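Local coordinates for hemolysin-related protein (Vibrio cholerae serotype O1, PDB 6MLT), which probably acts as a secreted biofilm matrix adhesin that binds calcium and, through its lectin domain, carbohydrate, at residues Q39-N44 with V54-V59; V526-G531 with A569-N574. All blocks are in the same frame, centred on the assembly; numbering follows the deposited sequence.

Two turns at strands of neighbouring beta-propeller blades illustrate how loops are locked in place. Both contacts are largely buried, and their centres lie about 11 Å apart. Interaction 1 ties the loop after strand 36-38 to the start of strand 56-63 through a calcium ion, with carboxylates doing most of the work; its ligands N41, D43 and V54 are partly exposed, whereas Q39, L40 and D56 are buried. Interaction 2 joins a blade strand and its turn to the C-terminal tail through backbone carbonyls, an arginine and water, with R571 and G531 on its partly exposed side. They meet directly: A55 N lies 3.0 Å from L529 O, probably a hydrogen bond, and Q39 packs against R571.

Interaction 1: Q39-N44 with V54-V59; sequences QLNDDN and VADIIV. With CA (calcium ion), chain C; CA (calcium ion), chain B.
N41 and D43 face V54 and D56 around a calcium ion, in a two-metal loop that bridges strands 36-38 and 56-63 of a propeller blade. Seven oxygens surround this ion: N41 OD1, D43 OD2, V54 O, both carboxylate oxygens of D56, and two waters. The backbone carbonyl V54 O binds the calcium at 2.2 Å. N41 CG sits between the backbone N and the carbonyl carbon (chi1 73°), and its OD1 reaches the ion at 2.3 Å, while ND2 gives a hydrogen bond of 3.2 Å to D43 OD1 from above the carboxylate plane. D43 OD2 does double duty, since it also accepts from V54 N at 3.0 Å, with the donor 38° out of the carboxylate plane. D56 OD2 is likewise shared: L40 N meets it nearly along its C-O axis at 2.9 Å. One metal-bound water donates to Q39 OE1 at 2.8 Å, which makes Q39 a second-shell residue that would orient this water; Q39 NE2 is held by D53 O. The positive ion probably offsets the repulsion between the clustered carboxylates. The second calcium ion takes D42 OD1 and N44 OD1, joined by D46, K48 and D53, in a twelve-residue EF-hand-like loop. Beyond the metals, L40 CD1 rests on I58 CG1 at 3.8 Å, the two side chains crossing at about a right angle. Strand 56-63 pairs antiparallel with 36-38 through D56 and I58 and with 71-76 through I57 and V59, while L40 also packs on A75 and D56 OD1 accepts from G78 N.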
# COMPACT_ATOMS: atom_id res chain seq x y z
N GLN A 39 -6.43 -18.48 -6.95
CA GLN A 39 -7.12 -19.42 -7.84
C GLN A 39 -6.43 -20.78 -7.82
O GLN A 39 -5.22 -20.88 -8.04
CB GLN A 39 -7.12 -18.89 -9.28
CG GLN A 39 -7.74 -17.51 -9.48
CD GLN A 39 -9.25 -17.55 -9.60
OE1 GLN A 39 -9.87 -18.62 -9.62
NE2 GLN A 39 -9.86 -16.38 -9.68
N LEU A 40 -7.21 -21.85 -7.61
CA LEU A 40 -6.63 -23.19 -7.52
C LEU A 40 -7.28 -24.25 -8.40
O LEU A 40 -6.72 -25.35 -8.49
CB LEU A 40 -6.67 -23.68 -6.07
CG LEU A 40 -5.84 -22.88 -5.06
CD1 LEU A 40 -6.10 -23.38 -3.65
CD2 LEU A 40 -4.36 -22.95 -5.39
N ASN A 41 -8.40 -23.97 -9.05
CA ASN A 41 -9.01 -24.99 -9.90
C ASN A 41 -9.72 -24.33 -11.08
O ASN A 41 -9.92 -23.11 -11.12
CB ASN A 41 -9.98 -25.88 -9.11
CG ASN A 41 -11.28 -25.19 -8.76
OD1 ASN A 41 -11.28 -24.12 -8.15
ND2 ASN A 41 -12.40 -25.79 -9.14
N ASP A 42 -10.11 -25.16 -12.04
CA ASP A 42 -10.75 -24.69 -13.27
C ASP A 42 -12.26 -24.76 -13.07
O ASP A 42 -12.90 -25.79 -13.30
CB ASP A 42 -10.30 -25.54 -14.45
CG ASP A 42 -10.90 -25.08 -15.76
OD1 ASP A 42 -11.44 -23.95 -15.81
OD2 ASP A 42 -10.84 -25.85 -16.74
N ASP A 43 -12.84 -23.64 -12.62
CA ASP A 43 -14.28 -23.62 -12.33
C ASP A 43 -15.12 -23.59 -13.60
O ASP A 43 -16.16 -24.26 -13.67
CB ASP A 43 -14.61 -22.42 -11.45
CG ASP A 43 -14.10 -22.58 -10.04
OD1 ASP A 43 -14.60 -23.45 -9.31
OD2 ASP A 43 -13.17 -21.83 -9.68
N ASN A 44 -14.71 -22.82 -14.61
CA ASN A 44 -15.51 -22.68 -15.82
C ASN A 44 -15.19 -23.73 -16.88
O ASN A 44 -15.77 -23.69 -17.97
CB ASN A 44 -15.34 -21.28 -16.42
CG ASN A 44 -13.93 -21.01 -16.91
OD1 ASN A 44 -13.08 -21.90 -16.93
ND2 ASN A 44 -13.68 -19.78 -17.32
N VAL A 54 -13.15 -18.90 -10.03
CA VAL A 54 -13.54 -18.38 -8.72
C VAL A 54 -12.39 -18.61 -7.75
O VAL A 54 -11.98 -19.75 -7.52
CB VAL A 54 -14.83 -19.05 -8.22
CG1 VAL A 54 -15.23 -18.50 -6.85
CG2 VAL A 54 -15.96 -18.85 -9.21
N ALA A 55 -11.86 -17.52 -7.18
CA ALA A 55 -10.73 -17.63 -6.28
C ALA A 55 -11.09 -18.45 -5.04
O ALA A 55 -12.24 -18.46 -4.59
CB ALA A 55 -10.24 -16.24 -5.86
N ASP A 56 -10.09 -19.12 -4.50
CA ASP A 56 -10.26 -20.10 -3.44
C ASP A 56 -9.52 -19.66 -2.18
O ASP A 56 -8.78 -18.68 -2.18
CB ASP A 56 -9.77 -21.45 -3.93
CG ASP A 56 -10.45 -21.85 -5.21
OD1 ASP A 56 -11.69 -21.95 -5.18
OD2 ASP A 56 -9.76 -22.01 -6.24
N ILE A 57 -9.76 -20.39 -1.09
CA ILE A 57 -9.24 -20.04 0.22
C ILE A 57 -8.28 -21.13 0.68
O ILE A 57 -8.58 -22.33 0.56
CB ILE A 57 -10.38 -19.84 1.24
CG1 ILE A 57 -11.12 -18.51 0.98
CG2 ILE A 57 -9.84 -19.83 2.67
CD1 ILE A 57 -12.07 -18.52 -0.17
N ILE A 58 -7.12 -20.73 1.20
CA ILE A 58 -6.16 -21.63 1.81
C ILE A 58 -6.06 -21.30 3.29
O ILE A 58 -5.83 -20.14 3.66
CB ILE A 58 -4.77 -21.52 1.14
CG1 ILE A 58 -4.84 -21.99 -0.31
CG2 ILE A 58 -3.74 -22.36 1.92
CD1 ILE A 58 -3.63 -21.59 -1.13
N VAL A 59 -6.19 -22.33 4.13
CA VAL A 59 -6.07 -22.21 5.57
C VAL A 59 -5.26 -23.40 6.09
O VAL A 59 -5.03 -24.38 5.38
CB VAL A 59 -7.44 -22.15 6.28
CG1 VAL A 59 -8.18 -20.90 5.87
CG2 VAL A 59 -8.26 -23.38 5.96
CA CA C . -11.82 -21.98 -7.62
CA CA B . -10.86 -21.84 -16.07
O HOH W 1 -10.00 -21.37 -9.26
O HOH W 2 -13.91 -22.79 -6.92
O HOH W 3 -10.61 -19.82 -17.02

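Interaction 2: V526-G531 with A569-N574; sequences VADLEG and ATRIWN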
# COMPACT_ATOMS: atom_id res chain seq x y z
N VAL A 526 -11.34 -9.45 2.88
CA VAL A 526 -12.34 -9.23 1.84
C VAL A 526 -11.68 -9.50 0.50
O VAL A 526 -10.59 -8.97 0.21
CB VAL A 526 -12.92 -7.81 1.90
CG1 VAL A 526 -13.84 -7.55 0.71
CG2 VAL A 526 -13.68 -7.61 3.21
N ALA A 527 -12.33 -10.31 -0.33
CA ALA A 527 -11.86 -10.55 -1.68
C ALA A 527 -13.04 -10.83 -2.59
O ALA A 527 -14.03 -11.45 -2.18
CB ALA A 527 -10.87 -11.72 -1.73
N ASP A 528 -12.92 -10.37 -3.84
CA ASP A 528 -13.92 -10.60 -4.88
C ASP A 528 -13.57 -11.92 -5.55
O ASP A 528 -12.77 -11.97 -6.49
CB ASP A 528 -13.95 -9.44 -5.87
CG ASP A 528 -15.01 -9.61 -6.94
OD1 ASP A 528 -15.70 -10.66 -6.94
OD2 ASP A 528 -15.17 -8.69 -7.77
N LEU A 529 -14.19 -13.00 -5.06
CA LEU A 529 -13.81 -14.33 -5.52
C LEU A 529 -14.23 -14.56 -6.97
O LEU A 529 -13.45 -15.09 -7.77
CB LEU A 529 -14.43 -15.39 -4.61
CG LEU A 529 -14.14 -15.23 -3.11
CD1 LEU A 529 -14.83 -16.33 -2.31
CD2 LEU A 529 -12.65 -15.22 -2.82
N GLU A 530 -15.45 -14.17 -7.33
CA GLU A 530 -15.96 -14.44 -8.68
C GLU A 530 -15.52 -13.40 -9.70
O GLU A 530 -15.55 -13.69 -10.90
CB GLU A 530 -17.49 -14.50 -8.67
CG GLU A 530 -18.07 -15.65 -7.86
CD GLU A 530 -18.07 -15.39 -6.36
OE1 GLU A 530 -17.82 -14.23 -5.95
OE2 GLU A 530 -18.30 -16.34 -5.59
N GLY A 531 -15.12 -12.21 -9.27
CA GLY A 531 -14.72 -11.19 -10.21
C GLY A 531 -15.86 -10.40 -10.81
O GLY A 531 -15.66 -9.72 -11.82
N ALA A 569 -13.13 -4.77 -4.78
CA ALA A 569 -12.29 -5.58 -3.91
C ALA A 569 -11.29 -6.41 -4.71
O ALA A 569 -11.59 -6.88 -5.82
CB ALA A 569 -13.14 -6.52 -3.04
N THR A 570 -10.11 -6.61 -4.12
CA THR A 570 -9.06 -7.39 -4.76
C THR A 570 -9.56 -8.79 -5.10
O THR A 570 -10.34 -9.39 -4.37
CB THR A 570 -7.84 -7.49 -3.85
OG1 THR A 570 -6.79 -8.21 -4.51
CG2 THR A 570 -8.18 -8.21 -2.55
N ARG A 571 -9.07 -9.31 -6.22
CA ARG A 571 -9.32 -10.70 -6.61
C ARG A 571 -8.38 -11.68 -5.92
O ARG A 571 -8.55 -12.89 -6.08
CB ARG A 571 -9.14 -10.88 -8.12
CG ARG A 571 -10.02 -10.01 -9.00
CD ARG A 571 -11.47 -10.44 -8.97
NE ARG A 571 -11.70 -11.88 -9.05
CZ ARG A 571 -11.71 -12.60 -10.16
NH1 ARG A 571 -11.48 -12.04 -11.34
NH2 ARG A 571 -11.96 -13.90 -10.10
N ILE A 572 -7.39 -11.20 -5.17
CA ILE A 572 -6.32 -12.05 -4.67
C ILE A 572 -5.79 -11.46 -3.37
O ILE A 572 -5.65 -10.24 -3.25
CB ILE A 572 -5.21 -12.21 -5.73
CG1 ILE A 572 -4.09 -13.12 -5.23
CG2 ILE A 572 -4.64 -10.84 -6.13
CD1 ILE A 572 -3.21 -13.65 -6.35
N TRP A 573 -5.52 -12.33 -2.41
CA TRP A 573 -4.90 -11.93 -1.14
C TRP A 573 -3.91 -13.05 -0.82
O TRP A 573 -4.23 -14.01 -0.12
CB TRP A 573 -5.93 -11.75 -0.04
CG TRP A 573 -5.38 -11.09 1.19
CD1 TRP A 573 -4.47 -11.61 2.05
CD2 TRP A 573 -5.73 -9.80 1.69
NE1 TRP A 573 -4.21 -10.72 3.07
CE2 TRP A 573 -4.97 -9.60 2.87
CE3 TRP A 573 -6.60 -8.79 1.26
CZ2 TRP A 573 -5.07 -8.43 3.63
CZ3 TRP A 573 -6.69 -7.63 2.02
CH2 TRP A 573 -5.92 -7.46 3.19
N ASN A 574 -2.70 -12.92 -1.35
CA ASN A 574 -1.83 -14.07 -1.52
C ASN A 574 -0.83 -14.26 -0.38
O ASN A 574 -0.15 -15.29 -0.35
CB ASN A 574 -1.08 -13.97 -2.84
CG ASN A 574 -0.05 -12.88 -2.82
OD1 ASN A 574 -0.37 -11.70 -2.63
ND2 ASN A 574 1.21 -13.25 -2.98
O HOH W 4 -15.61 -6.29 -5.48
O HOH W 5 -12.95 -6.86 -7.91
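R571 and D528 meet where an Asx motif turns the chain away from strand 525-527, an outermost strand of the propeller blade that strand 13-19, from the N-terminus, completes at its far side. Across this junction D528 N donates to T570 O at 2.8 Å, an almost straight bond (161° at the hydrogen). The CB of R571 points away overall, but the chain bends at chi2 and chi3 (-71° and -43°), which brings NE back to D528 O at 2.8 Å. At the guanidinium edge, NH2 bonds to L529 O at 3.0 Å from above that carbonyl's plane. G531, with no side chain, lays its CA over the centre of one guanidinium face, 3.2 Å above the plane. The turn itself is tied by G531 N to D528 OD1 (2.9 Å). D528 OD2 accepts from N533 N and, at 2.9 Å, from a water that also lies doubtfully close to A569 O. At the strand end of the contact, V526 CG1 touches A569 CB at 4.0 Å, while V526 O is buried here without a polar partner in the model. NH1 of R571 continues to E51 O, in the neighbouring calcium-binding loop. The carboxylate of D528 and the guanidinium make no direct salt bridge: the arginine's charge is received by backbone carbonyls, which it would polarise, while the aspartate serves amide N-H groups and water.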